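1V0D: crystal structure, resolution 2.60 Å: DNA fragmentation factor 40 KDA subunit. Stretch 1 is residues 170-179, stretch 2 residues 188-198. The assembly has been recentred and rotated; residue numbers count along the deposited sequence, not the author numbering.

Stretch 1 (170-179) YLREVSAYTS
Stretch 2, residues 188-198: EYLRVLGSMCQ

The contact turns on one polar bond: the hydroxyl of Tyr 189, at the end of a buried side chain, donates a hydrogen bond to a backbone carbonyl of the other stretch, with Tyr 189 OH 2.9 Å from Val 174 O. Val 174 O lies at the edge of the tyrosine ring, near its plane, as suits an in-plane hydroxyl donor.

The two segments run antiparallel. Helix 170-175, which begins earlier in the chain, and helix 188-198, which extends beyond both ends of its stretch, have axes 173° apart in direction and 11.1 Å apart at closest approach. Across them the CA atoms pair as Leu 171 with Cys 197 (7.6 Å), Ser 175 with Leu 193 (7.1 Å) and Thr 178 with Tyr 189 (6.8 Å). Residues 176-179 keep helical phi/psi values without the regular bonds, and a type I turn spans Ser 175 to Thr 178, where Thr 178 N lies 2.6 Å from Ser 175 O.

Tyr 189 points toward stretch 1 with chi1 t (-169°) and chi2 88°, a long reach that covers the distance to Val 174. Its OH also lies 3.7 Å from Val 174 CG1 and 3.5 Å from Tyr 177 CB. Tyr 177, with chi1 t and chi2 76°, brings its CD2 to 4.3 Å from Tyr 189 CZ, adding apolar contact around the phenol.

Leu 193, also pointing toward stretch 1 (chi1 t, chi2 150°), fills the middle. Its CD2 meets Leu 171 CD2 at 3.9 Å, while its CD1 packs 3.9 Å from Val 174 CG1. Branched, buried Val 174 (chi1 t) thus sets one methyl against both Tyr 189 and Leu 193. Ser 175 (chi1 m, -77°) points away overall, though its CB touches stretch 2; Ser 175 OG lies 3.2 Å from both Leu 193 CD1 and Leu 193 CD2. Beside this small side chain Leu 193 CD1 comes within 3.3 Å of Ser 175 CA. The CB of Leu 171 points sideways, but with chi1 -147°, between wells, and chi2 t its end comes nearer, placing CD1 3.9 Å from Cys 197 CB. Cys 197 (chi1 t) is buried and offers its CB to that methyl.

At the other end, Thr 178 (chi1 m) turns its hydroxyl back to its own turn: OG1 donates to Ser 175 O at 2.9 Å. Thr 178 OG1 also sits 3.2 Å from Tyr 189 CD2 and 3.4 Å from Leu 190 CD2, and Thr 178 CG2 lies 3.5 Å from Leu 190 CD2. Leu 190 (chi1 m, chi2 t) points sideways, but its end comes nearer. Together the stretches bury 430 Å², summed over both sides.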

# COMPACT_ATOMS: atom_id res chain seq x y z
N TYR A 170 4.13 16.46 -3.59
CA TYR A 170 2.99 17.36 -3.53
C TYR A 170 3.36 18.67 -4.26
O TYR A 170 2.52 19.26 -4.94
CB TYR A 170 2.58 17.65 -2.07
CG TYR A 170 2.22 16.43 -1.24
CD1 TYR A 170 1.68 15.28 -1.84
CD2 TYR A 170 2.41 16.41 0.14
CE1 TYR A 170 1.34 14.17 -1.09
CE2 TYR A 170 2.06 15.29 0.91
CZ TYR A 170 1.53 14.18 0.28
OH TYR A 170 1.19 13.05 0.99
N LEU A 171 4.62 19.12 -4.14
CA LEU A 171 5.00 20.36 -4.83
C LEU A 171 4.94 20.17 -6.34
O LEU A 171 4.53 21.08 -7.08
CB LEU A 171 6.41 20.80 -4.47
CG LEU A 171 6.59 22.33 -4.45
CD1 LEU A 171 8.07 22.65 -4.59
CD2 LEU A 171 5.81 23.01 -5.57
N ARG A 172 5.37 19.00 -6.83
CA ARG A 172 5.32 18.75 -8.26
C ARG A 172 3.87 18.83 -8.69
O ARG A 172 3.52 19.64 -9.55
CB ARG A 172 5.89 17.37 -8.59
CG ARG A 172 7.40 17.23 -8.34
CD ARG A 172 7.91 15.85 -8.71
NE ARG A 172 8.65 15.22 -7.62
CZ ARG A 172 8.26 14.12 -6.98
NH1 ARG A 172 7.12 13.51 -7.33
NH2 ARG A 172 9.00 13.62 -5.99
N GLU A 173 3.02 18.01 -8.08
CA GLU A 173 1.60 18.00 -8.41
C GLU A 173 1.04 19.41 -8.50
O GLU A 173 0.16 19.67 -9.32
CB GLU A 173 0.82 17.20 -7.37
CG GLU A 173 1.17 15.71 -7.33
CD GLU A 173 0.35 14.94 -6.30
OE1 GLU A 173 -0.91 15.04 -6.34
OE2 GLU A 173 0.95 14.24 -5.44
N VAL A 174 1.54 20.32 -7.68
CA VAL A 174 1.06 21.70 -7.71
C VAL A 174 1.52 22.47 -8.95
O VAL A 174 0.77 23.29 -9.48
CB VAL A 174 1.47 22.46 -6.43
CG1 VAL A 174 1.00 23.90 -6.51
CG2 VAL A 174 0.84 21.78 -5.21
N SER A 175 2.75 22.23 -9.41
CA SER A 175 3.26 22.89 -10.62
C SER A 175 2.48 22.41 -11.83
O SER A 175 1.97 23.20 -12.63
CB SER A 175 4.74 22.59 -10.83
OG SER A 175 5.53 23.36 -9.95
N ALA A 176 2.40 21.09 -11.96
CA ALA A 176 1.68 20.46 -13.05
C ALA A 176 0.33 21.14 -13.34
O ALA A 176 -0.25 20.96 -14.41
CB ALA A 176 1.46 18.99 -12.73
N TYR A 177 -0.16 21.93 -12.39
CA TYR A 177 -1.45 22.59 -12.56
C TYR A 177 -1.36 23.95 -13.24
O TYR A 177 -2.37 24.47 -13.72
CB TYR A 177 -2.12 22.75 -11.19
CG TYR A 177 -3.61 23.04 -11.26
CD1 TYR A 177 -4.52 22.03 -11.56
CD2 TYR A 177 -4.10 24.32 -11.01
CE1 TYR A 177 -5.90 22.28 -11.59
CE2 TYR A 177 -5.47 24.59 -11.04
CZ TYR A 177 -6.37 23.56 -11.32
OH TYR A 177 -7.73 23.80 -11.33
N THR A 178 -0.17 24.54 -13.29
CA THR A 178 -0.01 25.86 -13.89
C THR A 178 -0.67 25.96 -15.27
O THR A 178 -1.08 27.05 -15.68
CB THR A 178 1.48 26.24 -14.05
OG1 THR A 178 2.16 26.09 -12.80
CG2 THR A 178 1.61 27.70 -14.49
N SER A 179 -0.78 24.84 -15.97
CA SER A 179 -1.38 24.82 -17.30
C SER A 179 -2.90 25.02 -17.28
O SER A 179 -3.46 25.59 -18.21
CB SER A 179 -1.06 23.50 -18.02
OG SER A 179 -1.76 22.41 -17.43
N GLU A 188 1.90 34.98 -12.22
CA GLU A 188 1.85 35.09 -10.77
C GLU A 188 1.84 33.71 -10.11
O GLU A 188 2.48 33.51 -9.08
CB GLU A 188 0.61 35.88 -10.34
CG GLU A 188 0.92 37.20 -9.64
CD GLU A 188 1.61 37.01 -8.29
OE1 GLU A 188 1.98 38.01 -7.64
OE2 GLU A 188 1.77 35.84 -7.86
N TYR A 189 1.12 32.77 -10.71
CA TYR A 189 1.04 31.43 -10.16
C TYR A 189 2.46 30.91 -9.98
O TYR A 189 2.81 30.41 -8.91
CB TYR A 189 0.28 30.50 -11.10
CG TYR A 189 -0.07 29.15 -10.51
CD1 TYR A 189 -1.26 28.97 -9.81
CD2 TYR A 189 0.75 28.05 -10.71
CE1 TYR A 189 -1.62 27.71 -9.33
CE2 TYR A 189 0.39 26.78 -10.23
CZ TYR A 189 -0.80 26.62 -9.55
OH TYR A 189 -1.18 25.37 -9.13
N LEU A 190 3.27 31.03 -11.03
CA LEU A 190 4.65 30.57 -10.99
C LEU A 190 5.46 31.36 -9.97
O LEU A 190 6.36 30.83 -9.32
CB LEU A 190 5.29 30.67 -12.38
CG LEU A 190 4.58 29.81 -13.43
CD1 LEU A 190 5.16 30.09 -14.81
CD2 LEU A 190 4.70 28.34 -13.07
N ARG A 191 5.14 32.65 -9.84
CA ARG A 191 5.83 33.49 -8.88
C ARG A 191 5.51 32.97 -7.47
O ARG A 191 6.42 32.81 -6.64
CB ARG A 191 5.36 34.94 -9.00
CG ARG A 191 5.82 35.84 -7.85
CD ARG A 191 4.68 36.73 -7.36
NE ARG A 191 4.83 37.11 -5.95
CZ ARG A 191 4.88 36.25 -4.93
NH1 ARG A 191 4.79 34.94 -5.15
NH2 ARG A 191 5.00 36.70 -3.69
N VAL A 192 4.23 32.69 -7.22
CA VAL A 192 3.77 32.18 -5.92
C VAL A 192 4.36 30.79 -5.70
O VAL A 192 4.92 30.51 -4.64
CB VAL A 192 2.22 32.09 -5.86
CG1 VAL A 192 1.77 31.36 -4.61
CG2 VAL A 192 1.61 33.48 -5.87
N LEU A 193 4.22 29.94 -6.70
CA LEU A 193 4.73 28.58 -6.61
C LEU A 193 6.24 28.59 -6.35
O LEU A 193 6.79 27.62 -5.83
CB LEU A 193 4.41 27.83 -7.90
CG LEU A 193 4.60 26.31 -7.83
CD1 LEU A 193 3.63 25.62 -8.78
CD2 LEU A 193 6.05 25.97 -8.14
N GLY A 194 6.89 29.69 -6.71
CA GLY A 194 8.32 29.79 -6.48
C GLY A 194 8.58 30.04 -5.00
O GLY A 194 9.42 29.39 -4.40
N SER A 195 7.83 30.98 -4.43
CA SER A 195 7.95 31.34 -3.01
C SER A 195 7.77 30.11 -2.13
O SER A 195 8.56 29.87 -1.20
CB SER A 195 6.88 32.35 -2.63
OG SER A 195 6.82 33.41 -3.57
N MET A 196 6.73 29.34 -2.40
CA MET A 196 6.45 28.14 -1.62
C MET A 196 7.65 27.21 -1.68
O MET A 196 7.99 26.56 -0.69
CB MET A 196 5.20 27.43 -2.14
CG MET A 196 3.89 28.15 -1.83
SD MET A 196 2.44 27.25 -2.47
CE MET A 196 2.53 27.66 -4.19
N CYS A 197 8.30 27.14 -2.83
CA CYS A 197 9.45 26.26 -2.97
C CYS A 197 10.66 26.72 -2.15
O CYS A 197 11.39 25.90 -1.59
CB CYS A 197 9.85 26.15 -4.42
SG CYS A 197 11.48 25.41 -4.54
N GLN A 198 10.89 28.03 -2.11
CA GLN A 198 12.00 28.55 -1.34
C GLN A 198 11.78 28.12 0.11
O GLN A 198 12.65 27.49 0.73
CB GLN A 198 12.06 30.08 -1.45